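Local coordinates for glycosylation Associate Protein 3 (Streptococcus agalactiae serotype V, PDB 6OYC) that is probably an accessory Sec system protein that works in a Gap1-Gap2-Gap3 complex linked to glycosylation and secretion of a streptococcal surface protein, at residues Y240-P245 with Q273-E278. Residues are numbered along the deposited sequence; the frame is centred on the assembly and turned at random.
Sequences YAKKFP and QIFLRE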
ATOM      1  N   TYR C 240      11.089 -13.374  -7.214  1.00 40.46           N
ATOM      2  CA  TYR C 240      10.973 -14.082  -8.480  1.00 44.15           C
ATOM      3  C   TYR C 240      12.352 -14.455  -9.031  1.00 46.51           C
ATOM      4  O   TYR C 240      12.544 -15.573  -9.527  1.00 45.47           O
ATOM      5  CB  TYR C 240      10.165 -13.232  -9.470  1.00 39.00           C
ATOM      6  CG  TYR C 240       8.715 -13.058  -9.038  1.00 39.90           C
ATOM      7  CD1 TYR C 240       7.985 -14.138  -8.559  1.00 41.90           C
ATOM      8  CD2 TYR C 240       8.086 -11.818  -9.082  1.00 37.31           C
ATOM      9  CE1 TYR C 240       6.672 -13.996  -8.155  1.00 44.54           C
ATOM     10  CE2 TYR C 240       6.761 -11.671  -8.683  1.00 38.15           C
ATOM     11  CZ  TYR C 240       6.063 -12.763  -8.213  1.00 39.57           C
ATOM     12  OH  TYR C 240       4.755 -12.654  -7.797  1.00 39.41           O
ATOM     13  N   ALA C 241      13.338 -13.552  -8.908  1.00 40.39           N
ATOM     14  CA  ALA C 241      14.668 -13.841  -9.432  1.00 43.43           C
ATOM     15  C   ALA C 241      15.335 -14.984  -8.678  1.00 46.45           C
ATOM     16  O   ALA C 241      16.121 -15.732  -9.266  1.00 47.27           O
ATOM     17  CB  ALA C 241      15.555 -12.599  -9.388  1.00 39.32           C
ATOM     18  N   LYS C 242      15.035 -15.150  -7.393  1.00 40.43           N
ATOM     19  CA  LYS C 242      15.637 -16.269  -6.693  1.00 45.23           C
ATOM     20  C   LYS C 242      14.969 -17.584  -7.080  1.00 48.31           C
ATOM     21  O   LYS C 242      15.637 -18.621  -7.160  1.00 47.12           O
ATOM     22  CB  LYS C 242      15.583 -16.026  -5.189  1.00 44.11           C
ATOM     23  CG  LYS C 242      15.665 -17.265  -4.335  1.00 50.20           C
ATOM     24  CD  LYS C 242      17.094 -17.590  -3.941  1.00 55.23           C
ATOM     25  CE  LYS C 242      17.124 -18.796  -2.971  1.00 59.91           C
ATOM     26  NZ  LYS C 242      18.500 -19.146  -2.470  1.00 66.40           N
ATOM     27  N   LYS C 243      13.669 -17.553  -7.359  1.00 46.91           N
ATOM     28  CA  LYS C 243      12.968 -18.753  -7.791  1.00 46.76           C
ATOM     29  C   LYS C 243      13.247 -19.114  -9.247  1.00 47.01           C
ATOM     30  O   LYS C 243      13.124 -20.290  -9.595  1.00 45.90           O
ATOM     31  CB  LYS C 243      11.459 -18.587  -7.582  1.00 47.22           C
ATOM     32  CG  LYS C 243      11.023 -18.685  -6.137  1.00 51.33           C
ATOM     33  CD  LYS C 243      11.299 -20.083  -5.581  1.00 56.79           C
ATOM     34  CE  LYS C 243      10.018 -20.782  -5.140  1.00 59.18           C
ATOM     35  NZ  LYS C 243      10.025 -22.242  -5.462  1.00 71.11           N
ATOM     36  N   PHE C 244      13.615 -18.148 -10.099  1.00 44.19           N
ATOM     37  CA  PHE C 244      13.785 -18.372 -11.539  1.00 41.48           C
ATOM     38  C   PHE C 244      15.094 -17.774 -12.036  1.00 42.84           C
ATOM     39  O   PHE C 244      15.116 -16.656 -12.563  1.00 45.59           O
ATOM     40  CB  PHE C 244      12.625 -17.788 -12.343  1.00 40.43           C
ATOM     41  CG  PHE C 244      11.263 -18.271 -11.908  1.00 45.92           C
ATOM     42  CD1 PHE C 244      10.850 -19.565 -12.171  1.00 46.75           C
ATOM     43  CD2 PHE C 244      10.381 -17.414 -11.257  1.00 46.33           C
ATOM     44  CE1 PHE C 244       9.589 -20.007 -11.782  1.00 50.99           C
ATOM     45  CE2 PHE C 244       9.115 -17.851 -10.860  1.00 48.41           C
ATOM     46  CZ  PHE C 244       8.722 -19.151 -11.121  1.00 51.22           C
ATOM     47  N   PRO C 245      16.201 -18.512 -11.925  1.00 44.10           N
ATOM     48  CA  PRO C 245      17.484 -18.016 -12.456  1.00 44.36           C
ATOM     49  C   PRO C 245      17.448 -17.598 -13.919  1.00 46.70           C
ATOM     50  O   PRO C 245      18.348 -16.873 -14.357  1.00 48.56           O
ATOM     51  CB  PRO C 245      18.427 -19.208 -12.253  1.00 43.56           C
ATOM     52  CG  PRO C 245      17.836 -19.966 -11.127  1.00 44.63           C
ATOM     53  CD  PRO C 245      16.347 -19.797 -11.217  1.00 42.39           C
ATOM     54  N   GLN C 273       9.645 -16.972   6.190  1.00 71.97           N
ATOM     55  CA  GLN C 273      10.272 -15.704   6.561  1.00 65.69           C
ATOM     56  C   GLN C 273      11.785 -15.781   6.445  1.00 62.64           C
ATOM     57  O   GLN C 273      12.429 -14.822   6.004  1.00 58.13           O
ATOM     58  CB  GLN C 273       9.879 -15.300   7.984  1.00 66.59           C
ATOM     59  CG  GLN C 273       8.645 -14.378   8.086  1.00 65.43           C
ATOM     60  CD  GLN C 273       8.349 -13.905   9.504  1.00 61.31           C
ATOM     61  OE1 GLN C 273       8.991 -14.343  10.460  1.00 64.88           O
ATOM     62  NE2 GLN C 273       7.380 -12.999   9.645  1.00 52.23           N
ATOM     63  N   ILE C 274      12.376 -16.910   6.836  1.00 68.17           N
ATOM     64  CA  ILE C 274      13.823 -17.035   6.699  1.00 67.11           C
ATOM     65  C   ILE C 274      14.201 -17.157   5.227  1.00 61.30           C
ATOM     66  O   ILE C 274      15.295 -16.745   4.823  1.00 62.95           O
ATOM     67  CB  ILE C 274      14.347 -18.219   7.538  1.00 68.73           C
ATOM     68  CG1 ILE C 274      13.985 -18.030   9.020  1.00 75.17           C
ATOM     69  CG2 ILE C 274      15.860 -18.357   7.398  1.00 70.82           C
ATOM     70  CD1 ILE C 274      13.142 -19.115   9.619  1.00 71.62           C
ATOM     71  N   PHE C 275      13.306 -17.699   4.397  1.00 59.27           N
ATOM     72  CA  PHE C 275      13.598 -17.754   2.969  1.00 57.98           C
ATOM     73  C   PHE C 275      13.666 -16.352   2.379  1.00 54.53           C
ATOM     74  O   PHE C 275      14.561 -16.041   1.584  1.00 53.56           O
ATOM     75  CB  PHE C 275      12.551 -18.589   2.235  1.00 55.63           C
ATOM     76  CG  PHE C 275      12.751 -18.620   0.746  1.00 54.86           C
ATOM     77  CD1 PHE C 275      12.091 -17.724  -0.077  1.00 56.28           C
ATOM     78  CD2 PHE C 275      13.605 -19.542   0.166  1.00 58.12           C
ATOM     79  CE1 PHE C 275      12.284 -17.747  -1.462  1.00 55.09           C
ATOM     80  CE2 PHE C 275      13.796 -19.575  -1.213  1.00 52.46           C
ATOM     81  CZ  PHE C 275      13.135 -18.674  -2.027  1.00 51.85           C
ATOM     82  N   LEU C 276      12.725 -15.489   2.760  1.00 51.88           N
ATOM     83  CA  LEU C 276      12.721 -14.139   2.208  1.00 52.88           C
ATOM     84  C   LEU C 276      13.882 -13.307   2.744  1.00 47.83           C
ATOM     85  O   LEU C 276      14.395 -12.441   2.029  1.00 46.13           O
ATOM     86  CB  LEU C 276      11.380 -13.460   2.487  1.00 50.01           C
ATOM     87  CG  LEU C 276      10.184 -14.055   1.732  1.00 51.25           C
ATOM     88  CD1 LEU C 276       8.856 -13.496   2.254  1.00 47.97           C
ATOM     89  CD2 LEU C 276      10.325 -13.803   0.241  1.00 47.54           C
ATOM     90  N   ARG C 277      14.322 -13.561   3.984  1.00 48.91           N
ATOM     91  CA  ARG C 277      15.490 -12.864   4.514  1.00 46.85           C
ATOM     92  C   ARG C 277      16.734 -13.195   3.706  1.00 48.95           C
ATOM     93  O   ARG C 277      17.609 -12.335   3.527  1.00 47.54           O
ATOM     94  CB  ARG C 277      15.691 -13.196   6.000  1.00 45.82           C
ATOM     95  CG  ARG C 277      16.875 -12.458   6.674  1.00 46.42           C
ATOM     96  CD  ARG C 277      16.507 -11.037   7.129  1.00 44.36           C
ATOM     97  NE  ARG C 277      17.653 -10.119   7.113  1.00 48.73           N
ATOM     98  CZ  ARG C 277      17.652  -8.900   7.660  1.00 50.58           C
ATOM     99  NH1 ARG C 277      16.566  -8.447   8.270  1.00 47.98           N
ATOM    100  NH2 ARG C 277      18.735  -8.126   7.598  1.00 46.60           N
ATOM    101  N   GLU C 278      16.816 -14.423   3.183  1.00 48.07           N
ATOM    102  CA  GLU C 278      17.936 -14.795   2.324  1.00 48.21           C
ATOM    103  C   GLU C 278      17.899 -14.007   1.019  1.00 45.80           C
ATOM    104  O   GLU C 278      18.903 -13.412   0.612  1.00 48.29           O
ATOM    105  CB  GLU C 278      17.908 -16.305   2.061  1.00 53.18           C
ATOM    106  CG  GLU C 278      19.185 -16.864   1.427  1.00 55.56           C
ATOM    107  CD  GLU C 278      19.178 -16.803  -0.101  1.00 56.91           C
ATOM    108  OE1 GLU C 278      20.255 -16.974  -0.708  1.00 61.17           O
ATOM    109  OE2 GLU C 278      18.096 -16.593  -0.696  1.00 61.51           O
TER
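Lys242, on the last turn of helix 231-243, meets Phe275 and Glu278 on helix 270-281. The backbones stay well apart. The closest CA atoms, those of Lys242 and Glu278, are 9.4 Å from each other, and side chains span the gap. Phe244 is the first residue to leave helical geometry, although its N still bonds to the O of Tyr240.

Phe275 has CG anti to its backbone N (chi1 177°), which extends the ring toward the other helix. Lys242 lays its methylene chain obliquely against the CZ and CE2 end of the ring. Lys242 CG is 3.7 Å from Phe275 CZ, and Lys242 CE is 3.8 Å from Phe275 CE2. Lys243 adds a looser touch, its CD 4.2 Å from Phe275 CZ.

The Lys242 chain bends at chi2 (92°), then runs on extended to Glu278. There Lys242 NZ forms a salt bridge with Glu278 OE2 at 3.1 Å; as a hydrogen bond it is weak. Glu278 OE1 is almost as near, 3.3 Å from Lys242 NZ. The two side chains meet at about a right angle.

Beneath this layer, Leu276 packs on Phe235 and Tyr239. The contact is a surface contact between two helices, a lysine chain over a phenylalanine with a salt bridge at its end, in the part of the chain built on a parallel sheet, an alpha/beta arrangement. Helix 231-243 lies in the beta-alpha-beta crossover that joins the neighbouring parallel strands 223-227 and 248-251.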